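Local atomic coordinates of precorrin-8x Methyl Mutase (Thermus thermophilus, PDB entry 1V9C), a protein that probably catalyses the methyl rearrangement of precorrin-8X, a step of adenosylcobalamin biosynthesis. Residues D42-Y45 against K46-R50; Y119-K123 against G124-G128. One frame throughout, in Å; residues are numbered along the deposited sequence.

Contact 1 (D42-Y45 against K46-R50); sequences DFEY and KALTR
T49 grips the carbonyl of Y45 twice. Its OG1 gives its hydrogen to Y45 O at 2.7 Å, lying in the carbonyl plane and on a lone pair, whereas T49 N bonds to the same oxygen at 3.1 Å. The hydroxyl lies anti to the carbonyl carbon of T49 (chi1 -54°), a torsion that places it beside the backbone N, where it reaches Y45 O. It also comes near the plane of the Y45 ring, at the edge. E44 O is shared in a similar way: L48 N and A47 N both bond to it, each at 3.0 Å. K46 N bonds to F43 O with an N-H...O angle of 165°.

These bonds make up the short helix 45-48 and its start. D42 to Y45 form a type I beta turn, and D42 OD1 accepts from E44 N at 2.8 Å, a capping bond on the way into the helix; D42 OD2 is meanwhile salt-bridged to K187. T49 then leaves helical geometry and opens strand 49-51, an outermost strand of the sheet within this chain.

Van der Waals contact one helical turn apart joins the aliphatic part of E44 to L48, and the two side chains cross obliquely. E44 CG lies 3.5 Å from L48 CG, and the extended glutamate carries its carboxylate past the leucine's methyl groups, with E44 OE1 3.6 Å from L48 CD2. The lysine K46 leads away from the turn, its NZ hydrogen-bonded to A20 O, while F43 packs on F163 of the second subunit.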
ATOM      1  N   ASP B  42       9.622  -0.734   8.459  1.00 22.74           N
ATOM      2  CA  ASP B  42       9.392   0.239   9.525  1.00 27.44           C
ATOM      3  C   ASP B  42       9.271  -0.507  10.829  1.00 25.96           C
ATOM      4  O   ASP B  42       8.216  -1.064  11.131  1.00 25.03           O
ATOM      5  CB  ASP B  42       8.109   1.032   9.303  1.00 30.69           C
ATOM      6  CG  ASP B  42       7.917   2.123  10.349  1.00 32.54           C
ATOM      7  OD1 ASP B  42       8.373   1.940  11.495  1.00 33.38           O
ATOM      8  OD2 ASP B  42       7.306   3.162  10.034  1.00 28.14           O
ATOM      9  N   PHE B  43      10.353  -0.498  11.605  1.00 25.00           N
ATOM     10  CA  PHE B  43      10.397  -1.208  12.874  1.00 23.56           C
ATOM     11  C   PHE B  43       9.524  -0.678  14.005  1.00 24.95           C
ATOM     12  O   PHE B  43       9.356  -1.362  15.014  1.00 25.27           O
ATOM     13  CB  PHE B  43      11.853  -1.350  13.356  1.00 24.29           C
ATOM     14  CG  PHE B  43      12.607  -2.425  12.644  1.00 19.37           C
ATOM     15  CD1 PHE B  43      13.230  -2.170  11.436  1.00 23.78           C
ATOM     16  CD2 PHE B  43      12.625  -3.714  13.140  1.00 21.96           C
ATOM     17  CE1 PHE B  43      13.851  -3.184  10.741  1.00 26.48           C
ATOM     18  CE2 PHE B  43      13.251  -4.737  12.442  1.00 21.78           C
ATOM     19  CZ  PHE B  43      13.859  -4.470  11.250  1.00 25.14           C
ATOM     20  N   GLU B  44       8.956   0.512  13.851  1.00 20.75           N
ATOM     21  CA  GLU B  44       8.107   1.035  14.907  1.00 25.24           C
ATOM     22  C   GLU B  44       6.850   0.208  15.113  1.00 28.50           C
ATOM     23  O   GLU B  44       6.225   0.299  16.167  1.00 33.60           O
ATOM     24  CB  GLU B  44       7.721   2.488  14.652  1.00 31.81           C
ATOM     25  CG  GLU B  44       6.958   3.097  15.830  1.00 38.07           C
ATOM     26  CD  GLU B  44       6.762   4.602  15.719  1.00 42.21           C
ATOM     27  OE1 GLU B  44       6.290   5.210  16.705  1.00 46.74           O
ATOM     28  OE2 GLU B  44       7.074   5.181  14.656  1.00 43.46           O
ATOM     29  N   TYR B  45       6.486  -0.605  14.116  1.00 27.85           N
ATOM     30  CA  TYR B  45       5.301  -1.451  14.201  1.00 22.80           C
ATOM     31  C   TYR B  45       5.427  -2.517  15.298  1.00 22.37           C
ATOM     32  O   TYR B  45       4.446  -3.126  15.708  1.00 24.94           O
ATOM     33  CB  TYR B  45       5.007  -2.106  12.831  1.00 20.14           C
ATOM     34  CG  TYR B  45       4.378  -1.138  11.863  1.00 17.56           C
ATOM     35  CD1 TYR B  45       5.109  -0.591  10.811  1.00 18.05           C
ATOM     36  CD2 TYR B  45       3.082  -0.659  12.084  1.00 14.47           C
ATOM     37  CE1 TYR B  45       4.573   0.416  10.020  1.00 18.77           C
ATOM     38  CE2 TYR B  45       2.547   0.346  11.312  1.00 17.43           C
ATOM     39  CZ  TYR B  45       3.295   0.887  10.280  1.00 18.30           C
ATOM     40  OH  TYR B  45       2.765   1.917   9.540  1.00 20.93           O
ATOM     41  N   LYS B  46       6.646  -2.756  15.760  1.00 29.87           N
ATOM     42  CA  LYS B  46       6.863  -3.725  16.837  1.00 33.50           C
ATOM     43  C   LYS B  46       6.197  -3.176  18.103  1.00 33.84           C
ATOM     44  O   LYS B  46       5.644  -3.920  18.906  1.00 37.65           O
ATOM     45  CB  LYS B  46       8.358  -3.891  17.118  1.00 33.72           C
ATOM     46  CG  LYS B  46       8.683  -5.026  18.070  1.00 33.77           C
ATOM     47  CD  LYS B  46      10.168  -5.058  18.424  1.00 38.14           C
ATOM     48  CE  LYS B  46      10.549  -3.978  19.424  1.00 35.33           C
ATOM     49  NZ  LYS B  46      12.025  -3.951  19.658  1.00 40.96           N
ATOM     50  N   ALA B  47       6.263  -1.859  18.250  1.00 32.74           N
ATOM     51  CA  ALA B  47       5.708  -1.161  19.401  1.00 39.86           C
ATOM     52  C   ALA B  47       4.282  -0.646  19.191  1.00 38.63           C
ATOM     53  O   ALA B  47       3.533  -0.485  20.146  1.00 42.70           O
ATOM     54  CB  ALA B  47       6.628   0.002  19.777  1.00 37.03           C
ATOM     55  N   LEU B  48       3.905  -0.398  17.943  1.00 38.72           N
ATOM     56  CA  LEU B  48       2.574   0.125  17.651  1.00 31.75           C
ATOM     57  C   LEU B  48       1.502  -0.933  17.476  1.00 31.03           C
ATOM     58  O   LEU B  48       0.320  -0.657  17.647  1.00 33.50           O
ATOM     59  CB  LEU B  48       2.621   0.980  16.389  1.00 31.78           C
ATOM     60  CG  LEU B  48       3.668   2.098  16.344  1.00 33.71           C
ATOM     61  CD1 LEU B  48       3.487   2.881  15.045  1.00 26.06           C
ATOM     62  CD2 LEU B  48       3.521   3.029  17.569  1.00 28.22           C
ATOM     63  N   THR B  49       1.899  -2.150  17.143  1.00 28.90           N
ATOM     64  CA  THR B  49       0.912  -3.184  16.907  1.00 30.55           C
ATOM     65  C   THR B  49       0.364  -3.832  18.163  1.00 30.47           C
ATOM     66  O   THR B  49       1.112  -4.363  18.976  1.00 30.18           O
ATOM     67  CB  THR B  49       1.477  -4.257  15.972  1.00 30.05           C
ATOM     68  OG1 THR B  49       1.962  -3.628  14.783  1.00 22.63           O
ATOM     69  CG2 THR B  49       0.402  -5.253  15.604  1.00 25.86           C
ATOM     70  N   ARG B  50      -0.955  -3.800  18.295  1.00 31.02           N
ATOM     71  CA  ARG B  50      -1.623  -4.368  19.453  1.00 35.83           C
ATOM     72  C   ARG B  50      -2.716  -5.350  19.053  1.00 35.35           C
ATOM     73  O   ARG B  50      -3.482  -5.107  18.115  1.00 34.71           O
ATOM     74  CB  ARG B  50      -2.216  -3.241  20.306  1.00 41.17           C
ATOM     75  CG  ARG B  50      -2.549  -3.665  21.719  1.00 55.72           C
ATOM     76  CD  ARG B  50      -2.268  -2.546  22.705  1.00 62.48           C
ATOM     77  NE  ARG B  50      -3.484  -2.032  23.327  1.00 69.85           N
ATOM     78  CZ  ARG B  50      -3.500  -1.047  24.218  1.00 72.27           C
ATOM     79  NH1 ARG B  50      -2.362  -0.472  24.587  1.00 73.53           N
ATOM     80  NH2 ARG B  50      -4.650  -0.636  24.741  1.00 73.65           N
TER

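Contact 2 (Y119-K123 against G124-G128); sequences YAWEK and GLLDG
This is a local helix-ending contact: the last turn of helix 112-122 folds back on the chain that leaves it for strand 130-133, with A120 and W121 meeting G124, L125 and L126. The backbone evidence is a Schellman motif. G124, at positive phi (65°), is the first residue outside helical geometry, and two amides turn back into the final turn. L125 N bonds to A120 O at 2.9 Å. The second bond, G124 N to W121 O, measures 2.5 Å, suspiciously short for an amide bond, so its exact length is doubtful. A side chain at G124 would run into the carbonyl oxygen of K123, which fits the glycine found there.

Apolar side chains add to these bonds. L126 straddles the helix end: its CD2 rests 4.2 Å from A120 CB, while its other methyl, CD1, lies 4.0 Å from W121 CB. CG of L126 stands beside its own backbone N (chi1 -69°), and from there the fork reaches both residues at once. With an alanine here both methyls are lost, and a gap is likely to open against A120 CB and W121 CB. On the neighbouring side L125 CB lies 3.4 Å from A120 O, and L125 CG meets K123 CB at 4.0 Å. K123 CG, set by chi1 (-70°) beside its own backbone N, lies 3.5 Å above one face of the Y119 ring, offset toward the rim.

Helix 99-107 borders the turn where Y119 touches V101 and E122 forms a salt bridge with R104, whereas on the loop side L126 rests on A151, and G128, just before strand 130-133, is joined to R152 by backbone hydrogen bonding.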
ATOM      1  N   TYR B 119     -24.803  -1.417   3.545  1.00 51.94           N
ATOM      2  CA  TYR B 119     -24.925  -2.371   2.457  1.00 52.24           C
ATOM      3  C   TYR B 119     -24.451  -3.746   2.922  1.00 53.00           C
ATOM      4  O   TYR B 119     -25.186  -4.729   2.826  1.00 54.56           O
ATOM      5  CB  TYR B 119     -24.081  -1.938   1.263  1.00 51.83           C
ATOM      6  CG  TYR B 119     -24.044  -2.981   0.169  1.00 55.16           C
ATOM      7  CD1 TYR B 119     -25.068  -3.071  -0.768  1.00 52.55           C
ATOM      8  CD2 TYR B 119     -23.012  -3.921   0.109  1.00 55.12           C
ATOM      9  CE1 TYR B 119     -25.072  -4.070  -1.735  1.00 55.77           C
ATOM     10  CE2 TYR B 119     -23.009  -4.928  -0.857  1.00 57.39           C
ATOM     11  CZ  TYR B 119     -24.045  -4.996  -1.774  1.00 55.99           C
ATOM     12  OH  TYR B 119     -24.065  -5.990  -2.723  1.00 61.03           O
ATOM     13  N   ALA B 120     -23.216  -3.798   3.421  1.00 51.26           N
ATOM     14  CA  ALA B 120     -22.605  -5.035   3.898  1.00 49.72           C
ATOM     15  C   ALA B 120     -23.481  -5.726   4.920  1.00 49.21           C
ATOM     16  O   ALA B 120     -23.698  -6.931   4.846  1.00 49.31           O
ATOM     17  CB  ALA B 120     -21.242  -4.746   4.511  1.00 50.04           C
ATOM     18  N   TRP B 121     -23.961  -4.966   5.892  1.00 50.90           N
ATOM     19  CA  TRP B 121     -24.820  -5.536   6.917  1.00 54.51           C
ATOM     20  C   TRP B 121     -26.089  -6.106   6.292  1.00 53.98           C
ATOM     21  O   TRP B 121     -26.331  -7.310   6.356  1.00 53.96           O
ATOM     22  CB  TRP B 121     -25.196  -4.478   7.953  1.00 55.02           C
ATOM     23  CG  TRP B 121     -25.768  -5.065   9.207  1.00 59.53           C
ATOM     24  CD1 TRP B 121     -25.789  -6.392   9.563  1.00 60.65           C
ATOM     25  CD2 TRP B 121     -26.329  -4.347  10.308  1.00 58.56           C
ATOM     26  NE1 TRP B 121     -26.326  -6.536  10.818  1.00 62.22           N
ATOM     27  CE2 TRP B 121     -26.667  -5.298  11.301  1.00 61.91           C
ATOM     28  CE3 TRP B 121     -26.577  -2.992  10.556  1.00 61.11           C
ATOM     29  CZ2 TRP B 121     -27.241  -4.934  12.524  1.00 61.66           C
ATOM     30  CZ3 TRP B 121     -27.149  -2.628  11.773  1.00 62.94           C
ATOM     31  CH2 TRP B 121     -27.474  -3.600  12.742  1.00 62.79           C
ATOM     32  N   GLU B 122     -26.886  -5.238   5.679  1.00 54.24           N
ATOM     33  CA  GLU B 122     -28.129  -5.662   5.049  1.00 57.18           C
ATOM     34  C   GLU B 122     -27.948  -6.937   4.244  1.00 57.00           C
ATOM     35  O   GLU B 122     -28.772  -7.850   4.331  1.00 58.43           O
ATOM     36  CB  GLU B 122     -28.670  -4.567   4.129  1.00 58.89           C
ATOM     37  CG  GLU B 122     -29.006  -3.264   4.828  1.00 62.95           C
ATOM     38  CD  GLU B 122     -29.557  -2.235   3.866  1.00 67.42           C
ATOM     39  OE1 GLU B 122     -29.734  -1.064   4.271  1.00 69.85           O
ATOM     40  OE2 GLU B 122     -29.813  -2.606   2.699  1.00 68.65           O
ATOM     41  N   LYS B 123     -26.869  -6.997   3.466  1.00 55.87           N
ATOM     42  CA  LYS B 123     -26.586  -8.156   2.623  1.00 55.75           C
ATOM     43  C   LYS B 123     -26.085  -9.353   3.411  1.00 54.45           C
ATOM     44  O   LYS B 123     -25.884 -10.430   2.851  1.00 57.10           O
ATOM     45  CB  LYS B 123     -25.554  -7.793   1.554  1.00 56.73           C
ATOM     46  CG  LYS B 123     -26.056  -6.848   0.473  1.00 60.25           C
ATOM     47  CD  LYS B 123     -27.093  -7.518  -0.429  1.00 62.29           C
ATOM     48  CE  LYS B 123     -27.575  -6.568  -1.529  1.00 61.91           C
ATOM     49  NZ  LYS B 123     -28.419  -7.252  -2.549  1.00 60.70           N
ATOM     50  N   GLY B 124     -25.887  -9.162   4.708  1.00 52.57           N
ATOM     51  CA  GLY B 124     -25.393 -10.238   5.540  1.00 54.38           C
ATOM     52  C   GLY B 124     -23.986 -10.625   5.131  1.00 55.03           C
ATOM     53  O   GLY B 124     -23.758 -11.730   4.638  1.00 58.07           O
ATOM     54  N   LEU B 125     -23.041  -9.708   5.326  1.00 53.70           N
ATOM     55  CA  LEU B 125     -21.647  -9.953   4.973  1.00 49.08           C
ATOM     56  C   LEU B 125     -20.722  -9.737   6.152  1.00 49.39           C
ATOM     57  O   LEU B 125     -19.600 -10.237   6.157  1.00 51.48           O
ATOM     58  CB  LEU B 125     -21.204  -9.031   3.834  1.00 47.76           C
ATOM     59  CG  LEU B 125     -21.913  -9.170   2.485  1.00 44.19           C
ATOM     60  CD1 LEU B 125     -21.283  -8.214   1.481  1.00 44.36           C
ATOM     61  CD2 LEU B 125     -21.818 -10.593   1.994  1.00 40.82           C
ATOM     62  N   LEU B 126     -21.193  -9.003   7.154  1.00 46.70           N
ATOM     63  CA  LEU B 126     -20.376  -8.708   8.320  1.00 47.84           C
ATOM     64  C   LEU B 126     -20.183  -9.858   9.277  1.00 50.34           C
ATOM     65  O   LEU B 126     -19.141  -9.965   9.926  1.00 53.69           O
ATOM     66  CB  LEU B 126     -20.956  -7.529   9.096  1.00 44.88           C
ATOM     67  CG  LEU B 126     -20.884  -6.166   8.426  1.00 43.58           C
ATOM     68  CD1 LEU B 126     -21.478  -5.135   9.358  1.00 39.73           C
ATOM     69  CD2 LEU B 126     -19.448  -5.830   8.096  1.00 42.63           C
ATOM     70  N   ASP B 127     -21.186 -10.715   9.387  1.00 52.85           N
ATOM     71  CA  ASP B 127     -21.084 -11.830  10.306  1.00 52.94           C
ATOM     72  C   ASP B 127     -20.206 -12.941   9.755  1.00 51.64           C
ATOM     73  O   ASP B 127     -20.465 -13.489   8.680  1.00 51.63           O
ATOM     74  CB  ASP B 127     -22.482 -12.341  10.660  1.00 57.79           C
ATOM     75  CG  ASP B 127     -23.299 -11.307  11.432  1.00 61.51           C
ATOM     76  OD1 ASP B 127     -22.851 -10.872  12.518  1.00 61.61           O
ATOM     77  OD2 ASP B 127     -24.384 -10.923  10.950  1.00 63.59           O
ATOM     78  N   GLY B 128     -19.154 -13.248  10.512  1.00 49.79           N
ATOM     79  CA  GLY B 128     -18.205 -14.278  10.126  1.00 47.13           C
ATOM     80  C   GLY B 128     -17.081 -13.732   9.262  1.00 44.19           C
ATOM     81  O   GLY B 128     -16.147 -14.450   8.914  1.00 45.45           O
TER

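Both contacts are local and partly buried, with buried and exposed residues side by side, yet they share no secondary-structure element. Contact 1 takes in the entry and the whole of a very short helix, up to the start of strand 49-51, whereas contact 2 marks the exit from helix 112-122 on the way to strand 130-133, which has neighbours on both sides in the sheet. Contact 1 relies mainly on doubly used carbonyls and touches the second subunit; contact 2 relies on a glycine turn and leucine packing, and no other chain of the assembly meets it. Their centres are 31 Å apart, on opposite sides of the chain's centre, and their nearest atoms about 18 Å apart.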